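Regulator of polyketide synthase expression (Bifidobacterium adolescentis, PDB 3ONQ) probably binds DNA through a PucR-type C-terminal helix-turn-helix domain and regulates transcription, with polyketide synthase genes as the presumed targets. Local coordinates at residues F54-I59 and L96-Q101; R79-E84 and M102-P107; P123-P128 and R141-S146; Q148-L153 and D163-E168; Y199-T204 and Y228-A233. One frame throughout, in Å; residues are numbered along the deposited sequence.

Contact 1: F54-I59 and L96-Q101; sequences FNCFAI and LALACQ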
# COMPACT_ATOMS: atom_id res chain seq x y z
N PHE B 54 -15.44 8.82 4.78
CA PHE B 54 -16.00 9.22 6.06
C PHE B 54 -14.91 9.53 7.09
O PHE B 54 -13.75 9.14 6.93
CB PHE B 54 -16.92 8.13 6.59
CG PHE B 54 -16.27 6.76 6.66
CD1 PHE B 54 -15.46 6.42 7.74
CD2 PHE B 54 -16.47 5.82 5.66
CE1 PHE B 54 -14.86 5.18 7.82
CE2 PHE B 54 -15.87 4.56 5.73
CZ PHE B 54 -15.06 4.25 6.82
N ASN B 55 -15.29 10.26 8.13
CA ASN B 55 -14.43 10.41 9.30
C ASN B 55 -14.94 9.53 10.43
O ASN B 55 -16.14 9.32 10.56
CB ASN B 55 -14.38 11.87 9.75
CG ASN B 55 -13.71 12.76 8.73
OD1 ASN B 55 -14.23 13.82 8.37
ND2 ASN B 55 -12.55 12.32 8.23
N CYS B 56 -14.02 9.01 11.23
CA CYS B 56 -14.42 8.09 12.28
C CYS B 56 -13.40 8.16 13.41
O CYS B 56 -12.32 8.72 13.24
CB CYS B 56 -14.48 6.66 11.72
SG CYS B 56 -12.85 6.00 11.16
N PHE B 57 -13.77 7.59 14.56
CA PHE B 57 -12.86 7.45 15.69
C PHE B 57 -13.35 6.28 16.50
O PHE B 57 -14.48 5.81 16.31
CB PHE B 57 -12.82 8.72 16.55
CG PHE B 57 -14.17 9.12 17.11
CD1 PHE B 57 -14.62 8.58 18.31
CD2 PHE B 57 -14.97 10.02 16.44
CE1 PHE B 57 -15.86 8.94 18.82
CE2 PHE B 57 -16.21 10.39 16.96
CZ PHE B 57 -16.66 9.84 18.15
N ALA B 58 -12.52 5.80 17.42
CA ALA B 58 -12.86 4.62 18.18
C ALA B 58 -12.74 4.87 19.68
O ALA B 58 -11.92 5.68 20.13
CB ALA B 58 -11.97 3.44 17.76
N ILE B 59 -13.57 4.18 20.45
CA ILE B 59 -13.51 4.20 21.90
C ILE B 59 -13.51 2.75 22.33
O ILE B 59 -14.24 1.94 21.75
CB ILE B 59 -14.74 4.89 22.51
CG1 ILE B 59 -14.85 6.33 22.02
CG2 ILE B 59 -14.65 4.87 24.03
CD1 ILE B 59 -16.11 7.05 22.52
N LEU B 96 -14.97 -2.63 21.83
CA LEU B 96 -14.48 -1.52 21.00
C LEU B 96 -15.62 -1.01 20.14
O LEU B 96 -16.39 -1.80 19.60
CB LEU B 96 -13.32 -1.96 20.10
CG LEU B 96 -11.90 -2.02 20.69
CD1 LEU B 96 -11.87 -2.83 21.95
CD2 LEU B 96 -10.92 -2.57 19.66
N ALA B 97 -15.72 0.30 20.02
CA ALA B 97 -16.75 0.93 19.22
C ALA B 97 -16.11 1.93 18.27
O ALA B 97 -15.36 2.82 18.69
CB ALA B 97 -17.76 1.65 20.11
N LEU B 98 -16.43 1.78 16.99
CA LEU B 98 -15.97 2.68 15.95
C LEU B 98 -17.16 3.54 15.54
O LEU B 98 -18.12 3.05 14.96
CB LEU B 98 -15.50 1.87 14.75
CG LEU B 98 -15.06 2.70 13.54
CD1 LEU B 98 -13.67 3.29 13.77
CD2 LEU B 98 -15.08 1.83 12.29
N ALA B 99 -17.09 4.84 15.84
CA ALA B 99 -18.19 5.74 15.51
C ALA B 99 -17.91 6.54 14.25
O ALA B 99 -16.79 6.99 14.00
CB ALA B 99 -18.47 6.69 16.68
N CYS B 100 -18.95 6.72 13.44
CA CYS B 100 -18.82 7.59 12.29
C CYS B 100 -18.92 9.03 12.77
O CYS B 100 -19.85 9.39 13.50
CB CYS B 100 -19.90 7.29 11.24
SG CYS B 100 -19.79 8.40 9.82
N GLN B 101 -17.97 9.86 12.39
CA GLN B 101 -18.01 11.23 12.87
C GLN B 101 -18.88 12.07 11.95
O GLN B 101 -18.50 12.39 10.83
CB GLN B 101 -16.62 11.84 12.99
CG GLN B 101 -16.68 13.34 13.32
CD GLN B 101 -15.32 13.96 13.48
OE1 GLN B 101 -14.69 13.84 14.53
NE2 GLN B 101 -14.86 14.64 12.44
O HOH W 1 -17.85 11.28 8.28
O HOH W 2 -16.75 14.77 9.92

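Contact 2: R79-E84 and M102-P107; sequences RDLGGE and MGAVTP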
# COMPACT_ATOMS: atom_id res chain seq x y z
N ARG B 79 -26.85 7.96 18.65
CA ARG B 79 -28.15 8.42 18.14
C ARG B 79 -28.49 9.81 18.68
O ARG B 79 -28.82 10.72 17.92
CB ARG B 79 -29.23 7.41 18.53
CG ARG B 79 -30.56 7.58 17.82
CD ARG B 79 -31.13 6.23 17.38
NE ARG B 79 -31.10 5.22 18.45
CZ ARG B 79 -30.57 4.00 18.33
NH1 ARG B 79 -30.59 3.16 19.36
NH2 ARG B 79 -30.02 3.61 17.18
N ASP B 80 -28.39 9.97 20.00
CA ASP B 80 -28.72 11.25 20.65
C ASP B 80 -27.85 12.41 20.15
O ASP B 80 -28.25 13.57 20.28
CB ASP B 80 -28.60 11.15 22.18
CG ASP B 80 -29.68 10.30 22.81
OD1 ASP B 80 -30.62 9.88 22.10
OD2 ASP B 80 -29.59 10.05 24.03
N LEU B 81 -26.68 12.10 19.62
CA LEU B 81 -25.77 13.14 19.15
C LEU B 81 -25.87 13.35 17.64
O LEU B 81 -25.05 14.04 17.04
CB LEU B 81 -24.32 12.81 19.53
CG LEU B 81 -23.96 12.99 21.00
CD1 LEU B 81 -22.79 12.10 21.39
CD2 LEU B 81 -23.68 14.47 21.32
N GLY B 82 -26.88 12.74 17.03
CA GLY B 82 -27.16 12.93 15.61
C GLY B 82 -26.43 12.01 14.65
O GLY B 82 -26.38 12.27 13.45
N GLY B 83 -25.86 10.92 15.16
CA GLY B 83 -25.15 9.98 14.30
C GLY B 83 -26.00 8.77 13.99
O GLY B 83 -27.02 8.55 14.64
N GLU B 84 -25.60 7.99 13.01
CA GLU B 84 -26.37 6.79 12.67
C GLU B 84 -25.52 5.56 12.38
O GLU B 84 -26.04 4.51 12.02
CB GLU B 84 -27.30 7.07 11.50
CG GLU B 84 -26.75 8.02 10.47
CD GLU B 84 -27.83 8.46 9.51
OE1 GLU B 84 -28.89 7.80 9.47
OE2 GLU B 84 -27.64 9.48 8.81
N MSE B 102 -20.07 12.39 12.44
CA MSE B 102 -21.05 13.16 11.70
C MSE B 102 -22.00 13.79 12.71
O MSE B 102 -22.08 13.32 13.85
CB MSE B 102 -21.85 12.24 10.77
CG MSE B 102 -22.53 11.11 11.51
SE MSE B 102 -23.56 9.88 10.39
CE MSE B 102 -25.07 11.05 9.96
N GLY B 103 -22.72 14.83 12.30
CA GLY B 103 -23.63 15.53 13.20
C GLY B 103 -22.84 16.02 14.40
O GLY B 103 -21.78 16.63 14.23
N ALA B 104 -23.32 15.72 15.60
CA ALA B 104 -22.60 16.13 16.81
C ALA B 104 -21.73 15.02 17.39
O ALA B 104 -21.20 15.17 18.50
CB ALA B 104 -23.58 16.63 17.88
N VAL B 105 -21.57 13.92 16.66
CA VAL B 105 -20.72 12.83 17.13
C VAL B 105 -19.25 13.20 16.91
O VAL B 105 -18.71 12.98 15.83
CB VAL B 105 -21.01 11.51 16.41
CG1 VAL B 105 -20.14 10.39 17.00
CG2 VAL B 105 -22.48 11.17 16.50
N THR B 106 -18.64 13.78 17.93
CA THR B 106 -17.21 14.09 17.90
C THR B 106 -16.54 13.37 19.07
O THR B 106 -17.21 12.93 20.00
CB THR B 106 -16.98 15.61 17.97
OG1 THR B 106 -17.55 16.13 19.18
CG2 THR B 106 -17.64 16.27 16.76
N PRO B 107 -15.20 13.22 19.02
CA PRO B 107 -14.52 12.31 19.94
C PRO B 107 -14.72 12.61 21.43
O PRO B 107 -15.19 11.73 22.15
CB PRO B 107 -13.05 12.45 19.55
CG PRO B 107 -13.10 12.86 18.11
CD PRO B 107 -14.27 13.80 18.04

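Contact 3: P123-P128 and R141-S146; sequences PLYLSP and RETMFS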
# COMPACT_ATOMS: atom_id res chain seq x y z
N PRO B 123 -8.94 0.41 32.13
CA PRO B 123 -8.55 1.45 31.18
C PRO B 123 -9.61 1.72 30.12
O PRO B 123 -10.42 0.84 29.78
CB PRO B 123 -7.29 0.87 30.54
CG PRO B 123 -6.73 -0.02 31.59
CD PRO B 123 -7.94 -0.67 32.19
N LEU B 124 -9.61 2.94 29.63
CA LEU B 124 -10.51 3.40 28.59
C LEU B 124 -9.64 4.18 27.62
O LEU B 124 -8.78 4.96 28.05
CB LEU B 124 -11.56 4.33 29.22
CG LEU B 124 -12.55 5.07 28.34
CD1 LEU B 124 -13.53 4.09 27.72
CD2 LEU B 124 -13.28 6.13 29.13
N TYR B 125 -9.81 3.96 26.32
CA TYR B 125 -9.01 4.66 25.31
C TYR B 125 -9.86 5.33 24.24
O TYR B 125 -10.81 4.74 23.72
CB TYR B 125 -8.02 3.69 24.65
CG TYR B 125 -7.17 4.34 23.58
CD1 TYR B 125 -5.98 4.97 23.91
CD2 TYR B 125 -7.57 4.36 22.24
CE1 TYR B 125 -5.19 5.57 22.93
CE2 TYR B 125 -6.77 4.96 21.25
CZ TYR B 125 -5.58 5.57 21.62
OH TYR B 125 -4.78 6.18 20.68
N LEU B 126 -9.51 6.58 23.91
CA LEU B 126 -10.20 7.35 22.87
C LEU B 126 -9.22 7.63 21.73
O LEU B 126 -8.18 8.22 21.95
CB LEU B 126 -10.70 8.69 23.44
CG LEU B 126 -11.31 9.68 22.44
CD1 LEU B 126 -12.55 9.08 21.77
CD2 LEU B 126 -11.66 11.04 23.06
N SER B 127 -9.55 7.21 20.50
CA SER B 127 -8.61 7.37 19.39
C SER B 127 -8.73 8.74 18.73
O SER B 127 -9.73 9.41 18.89
CB SER B 127 -8.86 6.31 18.31
OG SER B 127 -9.85 6.74 17.39
N PRO B 128 -7.69 9.15 17.98
CA PRO B 128 -7.82 10.34 17.13
C PRO B 128 -8.84 10.10 16.02
O PRO B 128 -9.26 8.96 15.77
CB PRO B 128 -6.42 10.49 16.52
CG PRO B 128 -5.51 9.66 17.38
CD PRO B 128 -6.35 8.54 17.88
N ARG B 141 -7.30 -0.61 15.61
CA ARG B 141 -6.08 -1.26 16.03
C ARG B 141 -5.30 -0.45 17.08
O ARG B 141 -4.84 -1.01 18.07
CB ARG B 141 -5.22 -1.62 14.82
CG ARG B 141 -5.78 -2.82 14.04
CD ARG B 141 -4.94 -3.18 12.83
NE ARG B 141 -3.57 -3.56 13.15
CZ ARG B 141 -3.17 -4.80 13.44
NH1 ARG B 141 -4.05 -5.79 13.46
NH2 ARG B 141 -1.90 -5.05 13.71
N GLU B 142 -5.17 0.85 16.90
CA GLU B 142 -4.47 1.64 17.92
C GLU B 142 -5.22 1.55 19.24
O GLU B 142 -4.61 1.59 20.32
CB GLU B 142 -4.25 3.09 17.49
CG GLU B 142 -5.52 3.93 17.32
CD GLU B 142 -5.26 5.20 16.51
OE1 GLU B 142 -4.13 5.73 16.55
OE2 GLU B 142 -6.17 5.67 15.80
N THR B 143 -6.54 1.42 19.16
CA THR B 143 -7.36 1.27 20.36
C THR B 143 -7.10 -0.09 21.01
O THR B 143 -6.82 -0.17 22.21
CB THR B 143 -8.86 1.44 20.05
OG1 THR B 143 -9.10 2.79 19.62
CG2 THR B 143 -9.70 1.17 21.30
N MSE B 144 -7.15 -1.15 20.21
CA MSE B 144 -6.82 -2.48 20.71
C MSE B 144 -5.43 -2.53 21.38
O MSE B 144 -5.30 -2.99 22.51
CB MSE B 144 -6.86 -3.51 19.58
CG MSE B 144 -6.21 -4.88 19.97
SE MSE B 144 -6.21 -6.07 18.43
CE MSE B 144 -4.74 -5.23 17.44
N PHE B 145 -4.40 -2.09 20.67
CA PHE B 145 -3.05 -2.13 21.23
C PHE B 145 -2.87 -1.25 22.48
O PHE B 145 -2.13 -1.62 23.39
CB PHE B 145 -2.01 -1.74 20.18
CG PHE B 145 -1.65 -2.85 19.22
CD1 PHE B 145 -0.97 -3.97 19.66
CD2 PHE B 145 -1.96 -2.74 17.87
CE1 PHE B 145 -0.60 -4.98 18.78
CE2 PHE B 145 -1.61 -3.74 16.98
CZ PHE B 145 -0.93 -4.87 17.43
N SER B 146 -3.52 -0.08 22.50
CA SER B 146 -3.45 0.81 23.67
C SER B 146 -4.04 0.13 24.90
O SER B 146 -3.47 0.21 25.98
CB SER B 146 -4.16 2.15 23.42
OG SER B 146 -3.43 2.97 22.52

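Contact 4: Q148-L153 and D163-E168; sequences QAAPAL and DELLPE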
# COMPACT_ATOMS: atom_id res chain seq x y z
N GLN B 148 -4.35 -3.11 25.43
CA GLN B 148 -3.44 -4.19 25.81
C GLN B 148 -2.16 -3.67 26.49
O GLN B 148 -1.55 -4.34 27.31
CB GLN B 148 -3.07 -5.05 24.60
CG GLN B 148 -4.23 -5.85 24.02
CD GLN B 148 -3.81 -6.82 22.94
OE1 GLN B 148 -3.04 -6.47 22.04
NE2 GLN B 148 -4.30 -8.06 23.02
N ALA B 149 -1.76 -2.45 26.13
CA ALA B 149 -0.54 -1.84 26.66
C ALA B 149 -0.76 -1.16 28.02
O ALA B 149 0.16 -1.07 28.84
CB ALA B 149 -0.01 -0.81 25.63
N ALA B 150 -1.98 -0.71 28.27
CA ALA B 150 -2.31 0.08 29.45
C ALA B 150 -1.79 -0.46 30.79
O ALA B 150 -1.42 0.32 31.65
CB ALA B 150 -3.82 0.31 29.53
N PRO B 151 -1.76 -1.79 30.98
CA PRO B 151 -1.31 -2.25 32.29
C PRO B 151 0.12 -1.85 32.62
O PRO B 151 0.51 -1.90 33.79
CB PRO B 151 -1.44 -3.78 32.19
CG PRO B 151 -2.59 -3.97 31.20
CD PRO B 151 -2.36 -2.87 30.17
N ALA B 152 0.90 -1.47 31.62
CA ALA B 152 2.28 -1.09 31.86
C ALA B 152 2.34 0.28 32.54
O ALA B 152 3.38 0.66 33.04
CB ALA B 152 3.07 -1.07 30.56
N LEU B 153 1.23 1.02 32.51
CA LEU B 153 1.20 2.39 33.03
C LEU B 153 0.78 2.44 34.48
O LEU B 153 -0.25 1.89 34.86
CB LEU B 153 0.22 3.25 32.24
CG LEU B 153 0.68 3.79 30.89
CD1 LEU B 153 -0.34 4.81 30.40
CD2 LEU B 153 2.03 4.42 31.05
N ASP B 163 -1.16 9.13 21.60
CA ASP B 163 0.16 8.52 21.59
C ASP B 163 0.71 8.21 22.98
O ASP B 163 1.90 8.11 23.15
CB ASP B 163 1.13 9.40 20.81
CG ASP B 163 1.32 10.78 21.43
OD1 ASP B 163 2.36 11.39 21.18
OD2 ASP B 163 0.43 11.24 22.14
N GLU B 164 -0.17 8.09 23.96
CA GLU B 164 0.23 7.86 25.35
C GLU B 164 1.03 6.57 25.57
O GLU B 164 1.85 6.51 26.46
CB GLU B 164 -0.98 7.87 26.27
CG GLU B 164 -1.26 9.20 26.89
CD GLU B 164 -2.36 9.13 27.93
OE1 GLU B 164 -3.53 9.19 27.54
OE2 GLU B 164 -2.05 9.02 29.13
N LEU B 165 0.74 5.53 24.81
CA LEU B 165 1.37 4.22 24.98
C LEU B 165 2.31 3.73 23.87
O LEU B 165 2.39 2.54 23.63
CB LEU B 165 0.31 3.18 25.29
CG LEU B 165 -0.24 3.34 26.70
CD1 LEU B 165 -1.67 2.93 26.77
CD2 LEU B 165 0.59 2.57 27.68
N LEU B 166 2.97 4.63 23.17
CA LEU B 166 3.76 4.26 21.99
C LEU B 166 4.76 3.12 22.24
O LEU B 166 4.76 2.12 21.52
CB LEU B 166 4.48 5.48 21.39
CG LEU B 166 3.58 6.44 20.61
CD1 LEU B 166 4.38 7.57 20.00
CD2 LEU B 166 2.86 5.65 19.54
N PRO B 167 5.63 3.28 23.24
CA PRO B 167 6.64 2.23 23.37
C PRO B 167 6.05 0.86 23.73
O PRO B 167 6.45 -0.15 23.14
CB PRO B 167 7.60 2.76 24.47
CG PRO B 167 6.92 3.95 25.08
CD PRO B 167 5.82 4.41 24.17
N GLU B 168 5.11 0.82 24.66
CA GLU B 168 4.49 -0.46 25.02
C GLU B 168 3.77 -1.07 23.80
O GLU B 168 3.82 -2.29 23.58
CB GLU B 168 3.54 -0.29 26.20
CG GLU B 168 4.23 0.10 27.49
CD GLU B 168 4.61 1.57 27.57
OE1 GLU B 168 4.19 2.37 26.70
OE2 GLU B 168 5.32 1.93 28.52

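Contact 5: Y199-T204 and Y228-A233; sequences YLTVST and YRLKRA. With SO4 (sulfate ion), chain S; SO4 (sulfate ion), chain R.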
# COMPACT_ATOMS: atom_id res chain seq x y z
N TYR B 199 19.08 17.01 18.62
CA TYR B 199 19.13 15.55 18.67
C TYR B 199 20.33 15.04 19.48
O TYR B 199 20.19 14.17 20.34
CB TYR B 199 19.20 14.96 17.26
CG TYR B 199 19.29 13.45 17.23
CD1 TYR B 199 18.15 12.66 17.26
CD2 TYR B 199 20.53 12.81 17.19
CE1 TYR B 199 18.22 11.28 17.24
CE2 TYR B 199 20.61 11.41 17.18
CZ TYR B 199 19.46 10.66 17.19
OH TYR B 199 19.53 9.29 17.17
N LEU B 200 21.50 15.58 19.19
CA LEU B 200 22.69 15.18 19.93
C LEU B 200 22.50 15.44 21.42
O LEU B 200 22.90 14.62 22.25
CB LEU B 200 23.91 15.93 19.41
CG LEU B 200 25.21 15.70 20.18
CD1 LEU B 200 25.65 14.24 20.07
CD2 LEU B 200 26.28 16.64 19.64
N THR B 201 21.86 16.55 21.76
CA THR B 201 21.72 16.95 23.16
C THR B 201 20.75 16.05 23.91
O THR B 201 21.03 15.64 25.04
CB THR B 201 21.27 18.42 23.32
OG1 THR B 201 22.17 19.27 22.62
CG2 THR B 201 21.26 18.81 24.80
N VAL B 202 19.61 15.75 23.30
CA VAL B 202 18.66 14.81 23.90
C VAL B 202 19.31 13.43 24.05
O VAL B 202 19.23 12.79 25.09
CB VAL B 202 17.40 14.68 23.01
CG1 VAL B 202 16.51 13.55 23.49
CG2 VAL B 202 16.63 16.00 22.98
N SER B 203 19.96 12.97 22.98
CA SER B 203 20.59 11.66 23.00
C SER B 203 21.61 11.60 24.13
O SER B 203 21.67 10.64 24.90
CB SER B 203 21.28 11.41 21.67
OG SER B 203 21.96 10.18 21.70
N THR B 204 22.44 12.64 24.22
CA THR B 204 23.51 12.66 25.20
C THR B 204 22.91 12.74 26.60
O THR B 204 23.38 12.09 27.52
CB THR B 204 24.45 13.86 24.99
OG1 THR B 204 25.00 13.81 23.66
CG2 THR B 204 25.57 13.83 26.00
N TYR B 228 17.72 24.64 27.56
CA TYR B 228 17.01 25.28 26.47
C TYR B 228 16.74 24.30 25.33
O TYR B 228 15.63 24.24 24.79
CB TYR B 228 17.81 26.51 25.98
CG TYR B 228 17.21 27.23 24.79
CD1 TYR B 228 16.28 28.26 24.97
CD2 TYR B 228 17.59 26.92 23.49
CE1 TYR B 228 15.74 28.94 23.88
CE2 TYR B 228 17.05 27.59 22.40
CZ TYR B 228 16.13 28.59 22.60
OH TYR B 228 15.59 29.26 21.52
N ARG B 229 17.74 23.51 24.95
CA ARG B 229 17.54 22.51 23.90
C ARG B 229 16.50 21.44 24.25
O ARG B 229 15.70 21.05 23.39
CB ARG B 229 18.85 21.85 23.50
CG ARG B 229 19.82 22.83 22.85
CD ARG B 229 21.20 22.25 22.78
NE ARG B 229 22.16 23.18 22.19
CZ ARG B 229 23.45 22.91 22.03
NH1 ARG B 229 23.94 21.72 22.41
NH2 ARG B 229 24.25 23.81 21.48
N LEU B 230 16.51 20.94 25.49
CA LEU B 230 15.52 19.94 25.88
C LEU B 230 14.11 20.50 25.80
O LEU B 230 13.17 19.82 25.39
CB LEU B 230 15.79 19.41 27.28
CG LEU B 230 17.18 18.81 27.48
CD1 LEU B 230 17.34 18.36 28.92
CD2 LEU B 230 17.40 17.67 26.51
N LYS B 231 13.97 21.76 26.20
CA LYS B 231 12.68 22.44 26.16
C LYS B 231 12.20 22.54 24.71
O LYS B 231 11.04 22.24 24.40
CB LYS B 231 12.79 23.82 26.81
CG LYS B 231 11.49 24.61 26.86
CD LYS B 231 11.64 25.84 27.74
CE LYS B 231 10.64 26.92 27.34
NZ LYS B 231 10.87 27.43 25.95
N ARG B 232 13.11 22.91 23.82
CA ARG B 232 12.78 22.99 22.40
C ARG B 232 12.34 21.62 21.88
O ARG B 232 11.35 21.50 21.15
CB ARG B 232 13.97 23.50 21.60
CG ARG B 232 13.70 23.63 20.10
CD ARG B 232 15.00 23.62 19.29
NE ARG B 232 15.84 24.78 19.55
CZ ARG B 232 17.15 24.74 19.78
NH1 ARG B 232 17.79 23.57 19.78
NH2 ARG B 232 17.83 25.85 20.00
N ALA B 233 13.07 20.57 22.25
CA ALA B 233 12.71 19.22 21.83
C ALA B 233 11.33 18.81 22.37
O ALA B 233 10.61 18.06 21.72
CB ALA B 233 13.77 18.22 22.25
S SO4 S . 21.74 26.41 20.46
O1 SO4 S . 21.60 27.81 20.86
O2 SO4 S . 21.21 26.23 19.11
O3 SO4 S . 23.15 26.05 20.49
O4 SO4 S . 20.98 25.58 21.39
S SO4 R . 23.16 8.73 15.87
O1 SO4 R . 23.50 9.05 17.26
O2 SO4 R . 23.47 9.85 14.99
O3 SO4 R . 23.91 7.55 15.46
O4 SO4 R . 21.73 8.43 15.80

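Contact 1: F54-I59 and L96-Q101
Phe-57 sets CG between its own backbone N and carbonyl carbon (chi1 59°), and the ring comes to lie over the methyl of Ala-99; Gln-101 instead holds CG anti to its N (chi1 173°), and its extended chain approaches Asn-55 obliquely. The two segments are neighbouring antiparallel strands in the mixed beta sheet of the alpha-beta-alpha sandwich, running at 158° to each other. Phe-57 CZ is 3.9 Å from Ala-99 CB, a CH-pi contact over the ring face and toward its rim, and alanine suits a place that must leave room for the ring. Phe-57 and Ala-99 also form a hydrogen-bonded pair: Phe-57 N reaches Ala-99 O at 3.1 Å, and Ala-99 N returns to Phe-57 O at 2.8 Å, almost in line with the carbonyl. The next such pair is Ile-59 with Ala-97. Phe-57 and Ile-59 turn their side chains to helix 107-114. On the reverse face Cys-56 SG meets Leu-98 CD1 at 3.9 Å, and small Cys-56 and Ala-58 let helix 132-149 pack close. At the Asn-55 end of the pairing, Gln-101 N donates to Asn-55 O at 2.6 Å from above the carbonyl plane. The two amides meet through solvent: a water donates to Asn-55 OD1 and to Gln-101 O, and accepts from Gln-101 NE2 at 3.2 Å.

Contact 2: R79-E84 and M102-P107
A Schellman motif closes helix 67-80, and its residues Leu-81 to Gly-83 pack against a type II' beta turn, Met-102 to Val-105, that leads from strand 94-100 to helix 107-114. Gly-82, with positive phi (88°), is the C-prime residue; its N bonds back to Arg-79 O at 2.9 Å and turns the chain out of the helix. The turn likewise has a glycine with positive phi, Gly-103, and is closed by the bond from Val-105 N to Met-102 O. One hydrogen bond joins the two turns: Ala-104 N gives to Leu-81 O at 2.8 Å, meeting the carbonyl almost head-on although the N-H itself is bent (136°). Around it the contact is apolar. Leu-81 CB lies 3.9 Å from Val-105 CG2, while Leu-81 CD2 comes to 4.1 Å from Ala-104 CB. Having no side chain, Gly-83 lets the same valine methyl close on its backbone, Val-105 CG2 to Gly-83 N being 3.6 Å. At the outer end selenomethionine Met-102, bent at chi3 (-72°), crosses Glu-84 at about a right angle, and its CE sits 3.2 Å from Glu-84 OE2. With one backbone bond and a few aliphatic touches, the contact depends chiefly on the close fit of two glycine-containing turns, and its charged end sits at the exposed margin.

Contact 3: P123-P128 and R141-S146
Tyr-125 lays one face of its ring against Ser-146 on helix 132-149, with Ser-146 CB 3.7 Å from the ring centroid in a CH-pi contact and Ser-146 OG 3.2 Å from Tyr-125 CE1, nearer the rim. That hydroxyl donates to Glu-142 O at 2.9 Å, one turn back in the same helix. Glu-142 O takes the backbone N-H of Ser-146 as well, the two donors coming from opposite faces of its carbonyl plane. A serine suits the spot: its short side chain lets the ring come close, and its hydroxyl is satisfied within the helix. Tyr-125 reaches the helix because its CG stands anti to the backbone N (chi1 179°), and its phenol OH bonds beyond the contact to Ala-162 O. At the ring edge sits Thr-143, its OG1 3.4 Å from Tyr-125 CD2; this hydroxyl too is turned to its own helix, bonding to Ala-139 O. Further along, Glu-142 and Pro-128 meet tip to tip, Glu-142 OE2 lying 3.5 Å from Pro-128 CD and 3.7 Å from Ser-127 CB. The buried carboxylate is paired through OE1 in a salt bridge with Arg-130, which would help keep it ionised. Ser-127 OG bonds to Pro-128 O at 2.8 Å and also to the N of Ala-58 on the adjoining strand. Tyr-125 thus fills the space between a strand and the helix that follows it, packed nearly antiparallel (153°), an arrangement characteristic of a beta-alpha-beta crossover, which here continues to strand 160-161.

Contact 4: Q148-L153 and D163-E168
Leu-153 and Leu-165 point their branches at each other tip to tip, closing the corner between the 3-10 segment 150-152 that follows helix 132-149 and the type I turn, Asp-163 to Leu-166, that leads into helix 166-172. Their approach is tight: Leu-165 CD2 lies 3.4 Å from Leu-153 CG, closer than ordinary van der Waals contact, and 3.6 Å from Leu-153 CD1. Both leucines hold CG anti to their carbonyl carbon (chi1 -79° for Leu-153, -72° for Leu-165), which helps bring the two branched ends together. The two methyls of Leu-165 are divided between neighbours. CD2 takes Leu-153 and, at 4.0 Å, the CB of Ala-149, whereas CD1 faces the backbone of Ala-150, lying 3.9 Å from Ala-150 N. Branched leucine fits this place because one side chain reaches Ala-149, Ala-150 and Leu-153. Leu-160 of the short strand 160-161 joins the same apolar cluster. Beside the leucines, Glu-168 lies over two alanines whose small methyls allow close approach. Its chain bends at chi2 (78°), and its carboxylate is taken up by a salt bridge from OE2 to Arg-245, so the acid packs by its carbons here and puts its charge elsewhere. The patch is also part of the subunit interface, since Met-259 of the second subunit packs on both Ala-149 and Glu-168, and Ala-255 of that subunit on Ala-152. The glutamate's aliphatic part meets segment 148-153 at two points: Glu-168 CB lies 3.6 Å from Ala-149 CB, and Glu-168 CG 3.5 Å from Ala-152 CB.

Contact 5: Y199-T204 and Y228-A233
Thr-201 and Arg-229 meet at about a right angle where two helices of the PucR C-terminal helix-turn-helix domain cross at -102°. Helix 223-237, following helix 212-219, is probably the second, recognition helix of the helix-turn-helix; helix 198-207 packs across it. Arg-229 sets CG anti to its carbonyl carbon (chi1 -65°) and runs extended from CG to NE, carrying the guanidinium across to Thr-201. Its NH1 donates to Thr-201 OG1 at 3.0 Å, with the oxygen tilted somewhat out of the guanidinium plane. The threonine holds OG1 beside its own backbone N (chi1 -55°), and the same hydroxyl bonds to Pro-197 O, so it serves as donor and acceptor at once. Beneath this polar pair the helices touch through aliphatic groups. Val-202 CG2 packs on Ala-233 CB at 3.7 Å and on Leu-230 CD2 at 4.0 Å, the small alanine leaving room for the valine methyl. The other edge of the arginine grips a sulfate, probably from the crystallisation liquor: NE of Arg-229 reaches sulfate O4 at 2.8 Å and NH2 of Arg-229 reaches O3 at 2.7 Å, both nearly straight. This bidentate grip suits an oxyanion. Poorly ordered Arg-232, bent at chi3, adds a weak bond from NH2 to the same sulfate O4 at 3.5 Å.

Contacts 1, 3, 4 and 5 are all largely buried, and contact 2 is the more exposed one. Contacts 1 and 3 share one sheet, their strands 55-61 and 124-131 lying side by side, with Ile-59 packed on Leu-126 between them. Contact 1 is held by a ladder of backbone bonds, contact 3 by a ring set on a helix. Contact 2 joins the loops at one margin of this layer and touches contact 1 through Phe-57 and Gln-101. Contact 4 continues helix 132-149 from contact 3 and is almost wholly apolar, reaching toward the second subunit. Contact 5 stands apart in the helix-turn-helix domain, its centre about 37 Å from that of contact 1, and combines a buried aliphatic layer with an arginine at a sulfate.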